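Local coordinates for amidohydrolase 3 domain-containing protein (Pyrococcus horikoshii, PDB 3IGH), which is uncharacterized but probably acts as a metal-dependent amidohydrolase, hydrolysing carbon-nitrogen bonds other than peptide bonds, at residues N16-V21 against D435-L440; P61-S66 against D407-V412; S154-E159 against I163-S168. All blocks are in the same frame, centred on the assembly; numbering follows the deposited sequence.

Contact 1 (N16-V21 against D435-L440). With SO4 (sulfate ion), chain N.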
loop_
_atom_site.group_PDB
_atom_site.type_symbol
_atom_site.label_atom_id
_atom_site.label_comp_id
_atom_site.label_asym_id
_atom_site.label_seq_id
_atom_site.Cartn_x
_atom_site.Cartn_y
_atom_site.Cartn_z
ATOM N N ASN A 16 8.119 -30.153 3.768
ATOM C CA ASN A 16 7.018 -30.996 4.236
ATOM C C ASN A 16 5.818 -30.802 3.312
ATOM O O ASN A 16 5.095 -29.816 3.455
ATOM C CB ASN A 16 6.598 -30.625 5.666
ATOM C CG ASN A 16 7.557 -31.137 6.730
ATOM O OD1 ASN A 16 8.580 -31.757 6.433
ATOM N ND2 ASN A 16 7.218 -30.879 7.989
ATOM N N PRO A 17 5.600 -31.721 2.346
ATOM C CA PRO A 17 6.348 -32.939 2.007
ATOM C C PRO A 17 7.616 -32.614 1.228
ATOM O O PRO A 17 7.700 -31.554 0.612
ATOM C CB PRO A 17 5.378 -33.711 1.095
ATOM C CG PRO A 17 4.097 -32.922 1.074
ATOM C CD PRO A 17 4.461 -31.528 1.434
ATOM N N LEU A 18 8.600 -33.505 1.266
ATOM C CA LEU A 18 9.840 -33.250 0.553
ATOM C C LEU A 18 9.618 -33.361 -0.955
ATOM O O LEU A 18 9.177 -34.399 -1.444
ATOM C CB LEU A 18 10.945 -34.197 1.019
ATOM C CG LEU A 18 12.336 -33.902 0.450
ATOM C CD1 LEU A 18 12.957 -32.667 1.102
ATOM C CD2 LEU A 18 13.226 -35.110 0.641
ATOM N N LYS A 19 9.881 -32.269 -1.674
ATOM C CA LYS A 19 9.796 -32.256 -3.140
ATOM C C LYS A 19 11.044 -31.614 -3.739
ATOM O O LYS A 19 11.448 -30.516 -3.329
ATOM C CB LYS A 19 8.557 -31.500 -3.635
ATOM C CG LYS A 19 7.215 -32.002 -3.137
ATOM C CD LYS A 19 6.076 -31.357 -3.928
ATOM C CE LYS A 19 4.725 -31.509 -3.228
ATOM N NZ LYS A 19 4.246 -32.921 -3.157
ATOM N N LYS A 20 11.658 -32.306 -4.698
ATOM C CA LYS A 20 12.825 -31.786 -5.409
ATOM C C LYS A 20 12.572 -31.768 -6.909
ATOM O O LYS A 20 11.904 -32.655 -7.449
ATOM C CB LYS A 20 14.076 -32.632 -5.157
ATOM C CG LYS A 20 14.296 -33.099 -3.741
ATOM C CD LYS A 20 15.062 -34.415 -3.729
ATOM C CE LYS A 20 16.523 -34.247 -4.130
ATOM N NZ LYS A 20 17.247 -35.549 -4.167
ATOM N N VAL A 21 13.107 -30.747 -7.575
ATOM C CA VAL A 21 13.095 -30.674 -9.034
ATOM C C VAL A 21 14.491 -30.316 -9.539
ATOM O O VAL A 21 15.388 -30.003 -8.745
ATOM C CB VAL A 21 12.044 -29.656 -9.579
ATOM C CG1 VAL A 21 10.631 -30.011 -9.119
ATOM C CG2 VAL A 21 12.410 -28.215 -9.204
ATOM N N ASP A 435 13.611 -32.918 13.583
ATOM C CA ASP A 435 14.589 -33.271 12.560
ATOM C C ASP A 435 14.819 -32.069 11.639
ATOM O O ASP A 435 14.035 -31.113 11.655
ATOM C CB ASP A 435 14.203 -34.548 11.796
ATOM C CG ASP A 435 12.835 -34.472 11.141
ATOM O OD1 ASP A 435 12.449 -33.405 10.613
ATOM O OD2 ASP A 435 12.140 -35.509 11.138
ATOM N N ILE A 436 15.888 -32.119 10.846
ATOM C CA ILE A 436 16.272 -30.984 10.004
ATOM C C ILE A 436 15.196 -30.577 8.980
ATOM O O ILE A 436 14.979 -29.385 8.776
ATOM C CB ILE A 436 17.681 -31.175 9.362
ATOM C CG1 ILE A 436 18.178 -29.853 8.766
ATOM C CG2 ILE A 436 17.696 -32.344 8.350
ATOM C CD1 ILE A 436 19.672 -29.676 8.844
ATOM N N LYS A 437 14.502 -31.554 8.391
ATOM C CA LYS A 437 13.415 -31.280 7.441
ATOM C C LYS A 437 12.286 -30.447 8.041
ATOM O O LYS A 437 11.804 -29.509 7.407
ATOM C CB LYS A 437 12.796 -32.575 6.915
ATOM C CG LYS A 437 13.369 -33.125 5.627
ATOM C CD LYS A 437 12.245 -33.688 4.753
ATOM C CE LYS A 437 11.220 -34.501 5.558
ATOM N NZ LYS A 437 9.808 -34.180 5.172
ATOM N N ASP A 438 11.849 -30.815 9.247
ATOM C CA ASP A 438 10.799 -30.081 9.950
ATOM C C ASP A 438 11.262 -28.699 10.406
ATOM O O ASP A 438 10.461 -27.766 10.454
ATOM C CB ASP A 438 10.283 -30.866 11.154
ATOM C CG ASP A 438 9.464 -32.085 10.761
ATOM O OD1 ASP A 438 9.124 -32.239 9.570
ATOM O OD2 ASP A 438 9.155 -32.896 11.656
ATOM N N ALA A 439 12.540 -28.579 10.759
ATOM C CA ALA A 439 13.119 -27.284 11.114
ATOM C C ALA A 439 13.161 -26.333 9.916
ATOM O O ALA A 439 12.787 -25.156 10.041
ATOM C CB ALA A 439 14.516 -27.455 11.736
ATOM N N LEU A 440 13.597 -26.840 8.757
ATOM C CA LEU A 440 13.648 -26.026 7.541
ATOM C C LEU A 440 12.259 -25.655 7.035
ATOM O O LEU A 440 12.049 -24.537 6.574
ATOM C CB LEU A 440 14.491 -26.696 6.439
ATOM C CG LEU A 440 15.968 -26.890 6.818
ATOM C CD1 LEU A 440 16.746 -27.527 5.667
ATOM C CD2 LEU A 440 16.650 -25.585 7.274
HETATM S S SO4 N . 7.689 -36.706 2.786
HETATM O O1 SO4 N . 8.007 -38.130 2.782
HETATM O O2 SO4 N . 8.763 -35.982 3.456
HETATM O O3 SO4 N . 7.574 -36.238 1.410
HETATM O O4 SO4 N . 6.425 -36.483 3.486
#
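Asn16 uses both ends of its side-chain amide to grip the first turn of helix 436-450. Its ND2 donates to Asp438 OD1 at 2.8 Å, with an N-H...O angle of 156°. The acceptor lies almost in the amide plane, whereas the amide nitrogen approaches from above the carboxylate, the two flat groups standing perpendicular to each other. At the other end, Lys437 NZ donates to Asn16 OD1 at 3.0 Å, tilted from the carbonyl plane. With one end accepting and the other donating, the rotation of the amide is fixed. The ammonium of Lys437 reaches this point because its chain is bent at chi2, chi3 and chi4; on the way CD passes 3.9 Å from Leu18 CD1. With an alanine here in place of Asn16, Asp438 OD1 would probably lose its amide donor and the end of Lys437 would be freer to swing.

Lys437 NZ has two further acceptors, the carbonyl oxygen of Phe15 and O2 of a sulfate at 2.7 Å. The same ion, probably from the crystallisation liquor, takes a bond from Leu18 N to O3 (2.9 Å), so the lysine and a backbone amide hold it jointly. Asn16 itself precedes a cis peptide bond to Pro17, in the turn between strands 10-14 and 19-21, which pair antiparallel. On the helix side, Asp438 N donates to Asp435 OD1 at 3.0 Å, a capping bond. The whole is a polar surface contact between a beta-hairpin turn and an N-capped helix start in this amidohydrolase-family protein.

Contact 2 (P61-S66 against D407-V412)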
loop_
_atom_site.group_PDB
_atom_site.type_symbol
_atom_site.label_atom_id
_atom_site.label_comp_id
_atom_site.label_asym_id
_atom_site.label_seq_id
_atom_site.Cartn_x
_atom_site.Cartn_y
_atom_site.Cartn_z
ATOM N N PRO A 61 13.985 -22.800 -0.639
ATOM C CA PRO A 61 13.314 -21.541 -0.322
ATOM C C PRO A 61 14.114 -20.753 0.708
ATOM O O PRO A 61 14.742 -21.336 1.599
ATOM C CB PRO A 61 11.980 -21.988 0.272
ATOM C CG PRO A 61 11.738 -23.336 -0.316
ATOM C CD PRO A 61 13.094 -23.960 -0.428
ATOM N N ALA A 62 14.120 -19.436 0.570
ATOM C CA ALA A 62 14.883 -18.603 1.491
ATOM C C ALA A 62 14.269 -18.643 2.893
ATOM O O ALA A 62 13.104 -19.021 3.060
ATOM C CB ALA A 62 14.972 -17.175 0.955
ATOM N N PHE A 63 15.066 -18.312 3.906
ATOM C CA PHE A 63 14.557 -18.259 5.262
ATOM C C PHE A 63 13.563 -17.100 5.418
ATOM O O PHE A 63 13.667 -16.066 4.740
ATOM C CB PHE A 63 15.695 -18.148 6.283
ATOM C CG PHE A 63 16.521 -19.413 6.411
ATOM C CD1 PHE A 63 16.069 -20.482 7.187
ATOM C CD2 PHE A 63 17.737 -19.536 5.748
ATOM C CE1 PHE A 63 16.826 -21.651 7.318
ATOM C CE2 PHE A 63 18.506 -20.699 5.869
ATOM C CZ PHE A 63 18.048 -21.759 6.648
ATOM N N PHE A 64 12.588 -17.311 6.293
ATOM C CA PHE A 64 11.583 -16.300 6.616
ATOM C C PHE A 64 11.594 -16.196 8.143
ATOM O O PHE A 64 11.172 -17.119 8.834
ATOM C CB PHE A 64 10.222 -16.774 6.082
ATOM C CG PHE A 64 9.122 -15.724 6.089
ATOM C CD1 PHE A 64 8.264 -15.628 4.999
ATOM C CD2 PHE A 64 8.925 -14.854 7.174
ATOM C CE1 PHE A 64 7.234 -14.671 4.964
ATOM C CE2 PHE A 64 7.906 -13.902 7.152
ATOM C CZ PHE A 64 7.056 -13.815 6.032
ATOM N N ASP A 65 12.112 -15.096 8.678
ATOM C CA ASP A 65 12.132 -14.915 10.120
ATOM C C ASP A 65 10.803 -14.297 10.527
ATOM O O ASP A 65 10.553 -13.137 10.256
ATOM C CB ASP A 65 13.292 -14.002 10.538
ATOM C CG ASP A 65 13.526 -13.988 12.054
ATOM O OD1 ASP A 65 12.565 -13.846 12.839
ATOM O OD2 ASP A 65 14.698 -14.066 12.471
ATOM N N SER A 66 9.967 -15.064 11.212
ATOM C CA SER A 66 8.592 -14.616 11.468
ATOM C C SER A 66 8.423 -13.646 12.642
ATOM O O SER A 66 7.292 -13.275 12.973
ATOM C CB SER A 66 7.658 -15.827 11.619
ATOM O OG SER A 66 8.021 -16.610 12.738
ATOM N N ASP A 407 21.497 -15.282 12.594
ATOM C CA ASP A 407 21.938 -16.393 11.726
ATOM C C ASP A 407 20.966 -17.561 11.813
ATOM O O ASP A 407 20.826 -18.167 12.877
ATOM C CB ASP A 407 23.349 -16.851 12.130
ATOM C CG ASP A 407 23.924 -17.928 11.211
ATOM O OD1 ASP A 407 25.077 -18.316 11.465
ATOM O OD2 ASP A 407 23.263 -18.390 10.253
ATOM N N PRO A 408 20.258 -17.851 10.700
ATOM C CA PRO A 408 19.208 -18.855 10.758
ATOM C C PRO A 408 19.720 -20.256 11.067
ATOM O O PRO A 408 19.000 -21.040 11.673
ATOM C CB PRO A 408 18.559 -18.784 9.365
ATOM C CG PRO A 408 19.544 -18.110 8.505
ATOM C CD PRO A 408 20.341 -17.211 9.373
ATOM N N TRP A 409 20.961 -20.554 10.685
ATOM C CA TRP A 409 21.516 -21.872 10.929
ATOM C C TRP A 409 21.736 -22.155 12.409
ATOM O O TRP A 409 21.598 -23.300 12.841
ATOM C CB TRP A 409 22.792 -22.094 10.103
ATOM C CG TRP A 409 22.480 -22.174 8.643
ATOM C CD1 TRP A 409 22.810 -21.264 7.688
ATOM C CD2 TRP A 409 21.722 -23.200 7.978
ATOM N NE1 TRP A 409 22.334 -21.669 6.466
ATOM C CE2 TRP A 409 21.658 -22.848 6.615
ATOM C CE3 TRP A 409 21.095 -24.380 8.403
ATOM C CZ2 TRP A 409 20.996 -23.635 5.665
ATOM C CZ3 TRP A 409 20.446 -25.166 7.461
ATOM C CH2 TRP A 409 20.400 -24.785 6.105
ATOM N N LEU A 410 22.037 -21.111 13.183
ATOM C CA LEU A 410 22.113 -21.231 14.643
ATOM C C LEU A 410 20.757 -21.566 15.270
ATOM O O LEU A 410 20.693 -22.287 16.261
ATOM C CB LEU A 410 22.697 -19.964 15.276
ATOM C CG LEU A 410 24.129 -19.559 14.915
ATOM C CD1 LEU A 410 24.528 -18.306 15.688
ATOM C CD2 LEU A 410 25.117 -20.702 15.182
ATOM N N THR A 411 19.677 -21.059 14.673
ATOM C CA THR A 411 18.330 -21.330 15.167
ATOM C C THR A 411 17.847 -22.707 14.723
ATOM O O THR A 411 17.175 -23.405 15.490
ATOM C CB THR A 411 17.354 -20.172 14.784
ATOM O OG1 THR A 411 17.594 -19.063 15.664
ATOM C CG2 THR A 411 15.882 -20.585 14.879
ATOM N N VAL A 412 18.214 -23.107 13.500
ATOM C CA VAL A 412 17.963 -24.472 13.026
ATOM C C VAL A 412 18.641 -25.477 13.967
ATOM O O VAL A 412 18.014 -26.439 14.417
ATOM C CB VAL A 412 18.445 -24.686 11.566
ATOM C CG1 VAL A 412 18.369 -26.177 11.156
ATOM C CG2 VAL A 412 17.609 -23.846 10.597
#
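Phe63 packs against Pro408, Trp409 and Val412 inside the TIM-barrel-type fold of the amidohydrolase family, where strand 58-68 meets the first turns of helix 408-417. The axes of the short segments 63-65 and 408-412 run nearly perpendicular and approach to 10.8 Å, a gap bridged by side chains alone.

The rim of the Phe63 ring points at the face of the Trp409 indole in a T-shaped pair, with the planes at 86° and Phe63 CZ 3.6 Å from Trp409 CZ2. The indole is turned this way with CG anti to its own carbonyl carbon (chi1 -68°), and it also stacks on His482, a residue of the C-terminal tag. Tyr443 of helix 436-450 adds a second edge-to-face partner for Phe63.

A CH-pi interaction occupies one face of the phenylalanine. Pro408 CB sits over the middle of that ring, 3.6 Å from its centroid and only 9° off the normal, while Pro408 CG lies 3.6 Å from Phe63 CD2. The proline thus presses its CB-CG edge onto the ring face while the tryptophan meets the ring's edge, which limits how far the phenyl group can turn.

No hydrogen bond crosses between the two segments; the polar bond next to the cluster is the helix cap, in which Asp407 OD2 accepts from Trp409 N at 3.2 Å from above the carboxylate plane.

All four residues of the apolar cluster are buried. Val412 completes it, its CG2 approaching Phe63 CE1 obliquely at 4.0 Å.

Contact 3 (S154-E159 against I163-S168). With SO4 (sulfate ion), chain P.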
loop_
_atom_site.group_PDB
_atom_site.type_symbol
_atom_site.label_atom_id
_atom_site.label_comp_id
_atom_site.label_asym_id
_atom_site.label_seq_id
_atom_site.Cartn_x
_atom_site.Cartn_y
_atom_site.Cartn_z
ATOM N N SER A 154 12.665 10.893 39.317
ATOM C CA SER A 154 12.149 9.783 40.131
ATOM C C SER A 154 13.282 9.044 40.848
ATOM O O SER A 154 14.462 9.335 40.622
ATOM C CB SER A 154 11.306 8.806 39.290
ATOM O OG SER A 154 12.101 7.862 38.599
ATOM N N LYS A 155 12.915 8.087 41.706
ATOM C CA LYS A 155 13.892 7.228 42.396
ATOM C C LYS A 155 14.644 6.282 41.448
ATOM O O LYS A 155 15.747 5.824 41.760
ATOM C CB LYS A 155 13.234 6.446 43.542
ATOM C CG LYS A 155 11.849 5.887 43.248
ATOM C CD LYS A 155 11.877 4.411 42.912
ATOM C CE LYS A 155 10.465 3.845 42.865
ATOM N NZ LYS A 155 10.455 2.405 42.487
ATOM N N ASP A 156 14.049 6.024 40.284
ATOM C CA ASP A 156 14.641 5.181 39.250
ATOM C C ASP A 156 15.620 5.924 38.328
ATOM O O ASP A 156 16.255 5.319 37.458
ATOM C CB ASP A 156 13.528 4.529 38.433
ATOM C CG ASP A 156 12.710 3.538 39.243
ATOM O OD1 ASP A 156 13.262 2.939 40.192
ATOM O OD2 ASP A 156 11.516 3.346 38.915
ATOM N N PHE A 157 15.740 7.232 38.529
ATOM C CA PHE A 157 16.685 8.051 37.786
ATOM C C PHE A 157 17.574 8.818 38.761
ATOM O O PHE A 157 17.150 9.792 39.389
ATOM C CB PHE A 157 15.941 8.988 36.814
ATOM C CG PHE A 157 16.813 10.045 36.164
ATOM C CD1 PHE A 157 18.107 9.754 35.717
ATOM C CD2 PHE A 157 16.310 11.329 35.956
ATOM C CE1 PHE A 157 18.896 10.733 35.116
ATOM C CE2 PHE A 157 17.090 12.313 35.348
ATOM C CZ PHE A 157 18.386 12.015 34.926
ATOM N N ASP A 158 18.814 8.361 38.877
ATOM C CA ASP A 158 19.798 9.020 39.719
ATOM C C ASP A 158 20.556 10.014 38.861
ATOM O O ASP A 158 21.346 9.634 37.996
ATOM C CB ASP A 158 20.743 7.991 40.339
ATOM C CG ASP A 158 21.588 8.567 41.471
ATOM O OD1 ASP A 158 21.433 8.088 42.614
ATOM O OD2 ASP A 158 22.411 9.481 41.220
ATOM N N GLU A 159 20.314 11.295 39.119
ATOM C CA GLU A 159 20.812 12.361 38.257
ATOM C C GLU A 159 22.319 12.588 38.404
ATOM O O GLU A 159 22.987 12.989 37.449
ATOM C CB GLU A 159 19.997 13.645 38.482
ATOM C CG GLU A 159 18.490 13.355 38.628
ATOM C CD GLU A 159 17.575 14.546 38.373
ATOM O OE1 GLU A 159 16.335 14.361 38.488
ATOM O OE2 GLU A 159 18.080 15.649 38.057
ATOM N N ILE A 163 22.554 6.979 36.385
ATOM C CA ILE A 163 21.987 5.625 36.331
ATOM C C ILE A 163 20.474 5.650 36.162
ATOM O O ILE A 163 19.754 6.268 36.954
ATOM C CB ILE A 163 22.381 4.783 37.575
ATOM C CG1 ILE A 163 23.889 4.493 37.549
ATOM C CG2 ILE A 163 21.576 3.478 37.635
ATOM C CD1 ILE A 163 24.471 4.052 38.879
ATOM N N ILE A 164 20.014 4.965 35.114
ATOM C CA ILE A 164 18.623 4.952 34.704
ATOM C C ILE A 164 18.140 3.497 34.724
ATOM O O ILE A 164 18.736 2.631 34.074
ATOM C CB ILE A 164 18.485 5.517 33.260
ATOM C CG1 ILE A 164 19.141 6.902 33.137
ATOM C CG2 ILE A 164 17.037 5.600 32.854
ATOM C CD1 ILE A 164 19.547 7.266 31.716
ATOM N N LYS A 165 17.061 3.234 35.456
ATOM C CA LYS A 165 16.539 1.874 35.600
ATOM C C LYS A 165 15.020 1.851 35.685
ATOM O O LYS A 165 14.384 2.903 35.782
ATOM C CB LYS A 165 17.157 1.179 36.825
ATOM C CG LYS A 165 16.899 1.880 38.160
ATOM C CD LYS A 165 17.698 1.235 39.290
ATOM C CE LYS A 165 17.431 1.914 40.627
ATOM N NZ LYS A 165 16.035 1.697 41.090
ATOM N N GLU A 166 14.460 0.642 35.638
ATOM C CA GLU A 166 13.019 0.391 35.784
ATOM C C GLU A 166 12.150 1.258 34.866
ATOM O O GLU A 166 12.320 1.214 33.642
ATOM C CB GLU A 166 12.599 0.457 37.261
ATOM C CG GLU A 166 13.277 -0.621 38.131
ATOM C CD GLU A 166 12.966 -0.492 39.621
ATOM O OE1 GLU A 166 11.786 -0.279 39.983
ATOM O OE2 GLU A 166 13.906 -0.620 40.436
ATOM N N LYS A 167 11.253 2.063 35.434
ATOM C CA LYS A 167 10.337 2.846 34.605
ATOM C C LYS A 167 10.985 4.078 33.976
ATOM O O LYS A 167 10.491 4.579 32.967
ATOM C CB LYS A 167 9.037 3.196 35.339
ATOM C CG LYS A 167 9.162 4.207 36.457
ATOM C CD LYS A 167 7.783 4.513 37.038
ATOM C CE LYS A 167 7.873 5.296 38.338
ATOM N NZ LYS A 167 8.413 6.673 38.141
ATOM N N SER A 168 12.089 4.551 34.560
ATOM C CA SER A 168 12.879 5.624 33.949
ATOM C C SER A 168 13.593 5.147 32.683
ATOM O O SER A 168 13.802 5.929 31.752
ATOM C CB SER A 168 13.885 6.204 34.937
ATOM O OG SER A 168 13.215 6.835 36.012
HETATM S S SO4 P . 8.742 8.058 42.011
HETATM O O1 SO4 P . 8.931 7.122 40.911
HETATM O O2 SO4 P . 10.032 8.553 42.477
HETATM O O3 SO4 P . 7.941 9.192 41.556
HETATM O O4 SO4 P . 8.055 7.372 43.102
#
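Asp156 and Phe157 pack against Ile164, Lys165 and Ser168 in a small antiparallel beta hairpin, strands 157-158 and 163-165, that runs straight into helix 166-180. On the tight side, Lys165 N donates to Asp156 O at 3.0 Å, nearly along the C=O axis. Asp158 N to Ile163 O is equally good, but the return bond is weak, so the hairpin loosens toward that end. Phe157 and Ile164, a non-hydrogen-bonded pair, lie side by side against Leu146 and Leu151, with Phe157 CD1 4.0 Å from Ile164 CG1. Ser168 OG tucks under the turn, 3.4 Å from Asp156 CB, and takes a weak bond from Ser154 OG, which accepts from Asp156 N in an ST turn.

The outer side is looser and charged. Lys165 CG sits between its backbone N and carbonyl carbon (chi1 60°), and a bend at the chain's end brings NZ back to Asp156 OD1, on the anti side of the carboxylate, and to Glu166 OE2, both at 3.2 Å. It probably offsets the repulsion between the two acids, while the bridges from Lys155 NZ to Asp156 OD1 and Glu166 OE1 are long. A sulfate, probably from the crystallisation liquor, sits at this exposed side, bound by Lys155 N through O2 and by Lys167 NZ through O1 at 2.9 Å.

Overall arrangement
Contacts 1 and 2 are neighbours, their centres 14 Å apart, and they meet through helices 436-450 and 408-417: Leu440 CD2 lies 3.8 Å from Trp409 CZ3 and packs on Val412 and Phe63 as well. Contact 1 is the surface end of this region and contact 2 its buried part. Contact 3 stands apart, about 50 Å from contact 1 and 38 Å from contact 2 between centres, in the separate sheet that includes strands 129-133 and 138-141. In sequence, contact 1 spans nearly the whole chain, contact 2 falls within that span, and the local hairpin of contact 3 within both. The first two therefore bring early and late chain segments together, whereas the third shapes a peripheral part.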